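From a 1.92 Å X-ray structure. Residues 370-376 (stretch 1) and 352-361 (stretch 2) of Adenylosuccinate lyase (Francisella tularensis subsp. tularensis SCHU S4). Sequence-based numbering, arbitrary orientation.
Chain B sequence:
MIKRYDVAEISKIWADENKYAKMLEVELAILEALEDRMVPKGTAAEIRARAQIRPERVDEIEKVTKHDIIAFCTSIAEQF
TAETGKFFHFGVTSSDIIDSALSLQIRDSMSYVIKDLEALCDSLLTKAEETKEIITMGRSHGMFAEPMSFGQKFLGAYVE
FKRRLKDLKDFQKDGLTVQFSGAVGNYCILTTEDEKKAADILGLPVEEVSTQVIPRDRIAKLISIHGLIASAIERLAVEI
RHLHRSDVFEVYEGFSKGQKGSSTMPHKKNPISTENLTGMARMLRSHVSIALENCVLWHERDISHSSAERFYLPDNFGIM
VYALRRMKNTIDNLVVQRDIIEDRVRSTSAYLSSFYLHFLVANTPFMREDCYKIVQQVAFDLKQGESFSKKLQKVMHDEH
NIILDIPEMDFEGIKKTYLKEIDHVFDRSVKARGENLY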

# COMPACT_ATOMS: atom_id res chain seq x y z
N ASP B 370 46.30 -17.89 14.36
CA ASP B 370 47.71 -17.84 13.95
C ASP B 370 47.88 -17.30 12.53
O ASP B 370 48.67 -16.38 12.31
CB ASP B 370 48.34 -19.23 14.05
CG ASP B 370 48.87 -19.54 15.45
OD1 ASP B 370 49.30 -18.59 16.14
OD2 ASP B 370 48.86 -20.73 15.84
N CYS B 371 47.15 -17.87 11.58
CA CYS B 371 47.25 -17.48 10.18
C CYS B 371 46.94 -16.00 9.98
O CYS B 371 47.50 -15.35 9.10
CB CYS B 371 46.30 -18.31 9.32
SG CYS B 371 46.58 -20.10 9.32
N TYR B 372 46.05 -15.47 10.81
CA TYR B 372 45.60 -14.09 10.69
C TYR B 372 46.70 -13.09 11.04
O TYR B 372 46.83 -12.06 10.39
CB TYR B 372 44.37 -13.85 11.57
CG TYR B 372 43.86 -12.42 11.52
CD1 TYR B 372 44.17 -11.52 12.54
CD2 TYR B 372 43.08 -11.98 10.47
CE1 TYR B 372 43.71 -10.22 12.50
CE2 TYR B 372 42.61 -10.68 10.42
CZ TYR B 372 42.93 -9.81 11.44
OH TYR B 372 42.47 -8.51 11.39
N LYS B 373 47.49 -13.40 12.06
CA LYS B 373 48.60 -12.54 12.43
C LYS B 373 49.69 -12.56 11.36
O LYS B 373 50.26 -11.52 11.02
CB LYS B 373 49.16 -12.93 13.80
CG LYS B 373 48.18 -12.72 14.94
CD LYS B 373 48.89 -12.24 16.20
CE LYS B 373 47.90 -11.70 17.22
NZ LYS B 373 48.58 -11.03 18.36
N ILE B 374 49.97 -13.75 10.84
CA ILE B 374 50.94 -13.93 9.76
C ILE B 374 50.59 -13.06 8.55
O ILE B 374 51.44 -12.35 8.02
CB ILE B 374 51.04 -15.40 9.32
CG1 ILE B 374 51.41 -16.30 10.50
CG2 ILE B 374 52.04 -15.56 8.19
CD1 ILE B 374 51.30 -17.78 10.21
N VAL B 375 49.33 -13.13 8.11
CA VAL B 375 48.87 -12.30 7.01
C VAL B 375 48.89 -10.83 7.40
O VAL B 375 49.26 -9.98 6.59
CB VAL B 375 47.45 -12.71 6.53
CG1 VAL B 375 46.96 -11.77 5.44
CG2 VAL B 375 47.44 -14.14 6.03
N GLN B 376 48.52 -10.52 8.64
CA GLN B 376 48.58 -9.15 9.12
C GLN B 376 50.03 -8.67 9.22
O GLN B 376 50.32 -7.48 9.08
CB GLN B 376 47.88 -8.99 10.47
CG GLN B 376 47.69 -7.54 10.90
CD GLN B 376 47.30 -7.39 12.36
OE1 GLN B 376 47.03 -8.37 13.05
NE2 GLN B 376 47.28 -6.15 12.84
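Stretch 2 (352-361) LSSFYLHFLV

Two helical segments with no hydrogen bond between them can still pack closely when apolar side chains of one fit between those of the other, and this pair from adenylosuccinate lyase illustrates the principle. Residues 352-361 form a continuous helix, its backbone amides bonded four residues back, as from Leu357 N to Ser353 O at 2.7 Å and from Val361 N to Leu357 O at 3.0 Å. It crosses helix 370-376 with an angle of 135° between the N-to-C directions, so the two run roughly against each other but well short of strictly antiparallel. The axes approach to 9.1 Å, and the closest pair of CA atoms is Tyr372 CA and Leu357 CA, 6.0 Å apart.

Val375 covers the most surface in the contact. Its CA-to-CB bond points toward the partner helix, and its side chain sits as a knob in a hole formed by Ser353, Tyr356, Leu357 and Leu360. Val375 CG2 packs 3.6 Å from Leu360 CD1 and 3.9 Å from Tyr356 CB, while Val375 CG1 lies 4.0 Å from the backbone Ser353 O. The aromatic end of Tyr356 leads away, leaving the base of its side chain to line the hole.

One turn earlier, Cys371 also points its CA-to-CB bond toward the partner. Cys371 CB meets Leu357 CD1 at 3.5 Å, and Cys371 SG rests 3.7 Å from Leu360 CB. Leu360 therefore touches both residues, linking the two successive turns of stretch 1. It also receives Ile374, whose CG2 lies 4.2 Å from Leu360 CD1.

The CA-to-CB bond of Leu357 points sideways relative to stretch 1, yet the end of its side chain comes nearer. Beyond Cys371 it reaches Tyr372, with Leu357 CD2 at the ring edge, 4.0 Å from Tyr372 CD2. The contact buries 374 Å² in all, both sides summed, and its side-chain contacts are mainly apolar.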

# COMPACT_ATOMS: atom_id res chain seq x y z
N LEU B 352 42.31 -8.89 -0.28
CA LEU B 352 43.32 -9.94 -0.44
C LEU B 352 43.67 -10.65 0.87
O LEU B 352 44.12 -11.79 0.85
CB LEU B 352 44.59 -9.38 -1.08
CG LEU B 352 44.54 -9.07 -2.57
CD1 LEU B 352 45.90 -8.61 -3.07
CD2 LEU B 352 44.07 -10.28 -3.36
N SER B 353 43.48 -9.97 2.00
CA SER B 353 43.78 -10.58 3.29
C SER B 353 42.91 -11.80 3.54
O SER B 353 43.40 -12.84 4.00
CB SER B 353 43.61 -9.57 4.41
OG SER B 353 44.59 -8.55 4.31
N SER B 354 41.62 -11.69 3.23
CA SER B 354 40.72 -12.83 3.37
C SER B 354 41.15 -13.97 2.46
O SER B 354 41.07 -15.13 2.84
CB SER B 354 39.27 -12.44 3.08
OG SER B 354 38.43 -13.58 3.17
N PHE B 355 41.63 -13.63 1.26
CA PHE B 355 42.10 -14.65 0.34
C PHE B 355 43.27 -15.41 0.95
O PHE B 355 43.22 -16.64 1.06
CB PHE B 355 42.50 -14.03 -1.00
CG PHE B 355 43.21 -15.00 -1.91
CD1 PHE B 355 42.50 -15.96 -2.62
CD2 PHE B 355 44.60 -14.98 -2.02
CE1 PHE B 355 43.15 -16.86 -3.44
CE2 PHE B 355 45.26 -15.88 -2.83
CZ PHE B 355 44.53 -16.82 -3.55
N TYR B 356 44.30 -14.68 1.36
CA TYR B 356 45.48 -15.27 1.98
C TYR B 356 45.17 -15.98 3.29
O TYR B 356 45.80 -16.99 3.61
CB TYR B 356 46.54 -14.20 2.21
CG TYR B 356 47.14 -13.68 0.94
CD1 TYR B 356 47.71 -14.55 0.01
CD2 TYR B 356 47.12 -12.33 0.64
CE1 TYR B 356 48.25 -14.09 -1.16
CE2 TYR B 356 47.66 -11.86 -0.54
CZ TYR B 356 48.23 -12.74 -1.43
OH TYR B 356 48.77 -12.26 -2.61
N LEU B 357 44.22 -15.45 4.06
CA LEU B 357 43.85 -16.10 5.31
C LEU B 357 43.30 -17.49 5.02
O LEU B 357 43.74 -18.48 5.61
CB LEU B 357 42.82 -15.28 6.09
CG LEU B 357 42.37 -15.90 7.41
CD1 LEU B 357 43.56 -16.34 8.24
CD2 LEU B 357 41.51 -14.95 8.21
N HIS B 358 42.34 -17.55 4.09
CA HIS B 358 41.77 -18.82 3.66
C HIS B 358 42.83 -19.73 3.06
O HIS B 358 42.82 -20.94 3.30
CB HIS B 358 40.66 -18.58 2.63
CG HIS B 358 39.36 -18.16 3.23
ND1 HIS B 358 39.06 -16.85 3.52
CD2 HIS B 358 38.27 -18.89 3.59
CE1 HIS B 358 37.84 -16.78 4.03
NE2 HIS B 358 37.34 -18.00 4.08
N PHE B 359 43.74 -19.17 2.28
CA PHE B 359 44.79 -19.99 1.69
C PHE B 359 45.62 -20.69 2.77
O PHE B 359 45.90 -21.88 2.66
CB PHE B 359 45.69 -19.18 0.77
CG PHE B 359 46.52 -20.04 -0.14
CD1 PHE B 359 46.04 -20.41 -1.38
CD2 PHE B 359 47.75 -20.52 0.28
CE1 PHE B 359 46.78 -21.23 -2.21
CE2 PHE B 359 48.50 -21.35 -0.55
CZ PHE B 359 48.02 -21.70 -1.80
N LEU B 360 46.02 -19.95 3.80
CA LEU B 360 46.86 -20.52 4.84
C LEU B 360 46.09 -21.53 5.67
O LEU B 360 46.61 -22.60 6.02
CB LEU B 360 47.44 -19.43 5.74
CG LEU B 360 48.42 -18.45 5.08
CD1 LEU B 360 48.94 -17.45 6.10
CD2 LEU B 360 49.57 -19.19 4.45
N VAL B 361 44.84 -21.20 5.98
CA VAL B 361 43.97 -22.10 6.73
C VAL B 361 43.83 -23.43 5.99
O VAL B 361 44.01 -24.49 6.58
CB VAL B 361 42.58 -21.47 6.95
CG1 VAL B 361 41.58 -22.51 7.44
CG2 VAL B 361 42.66 -20.31 7.94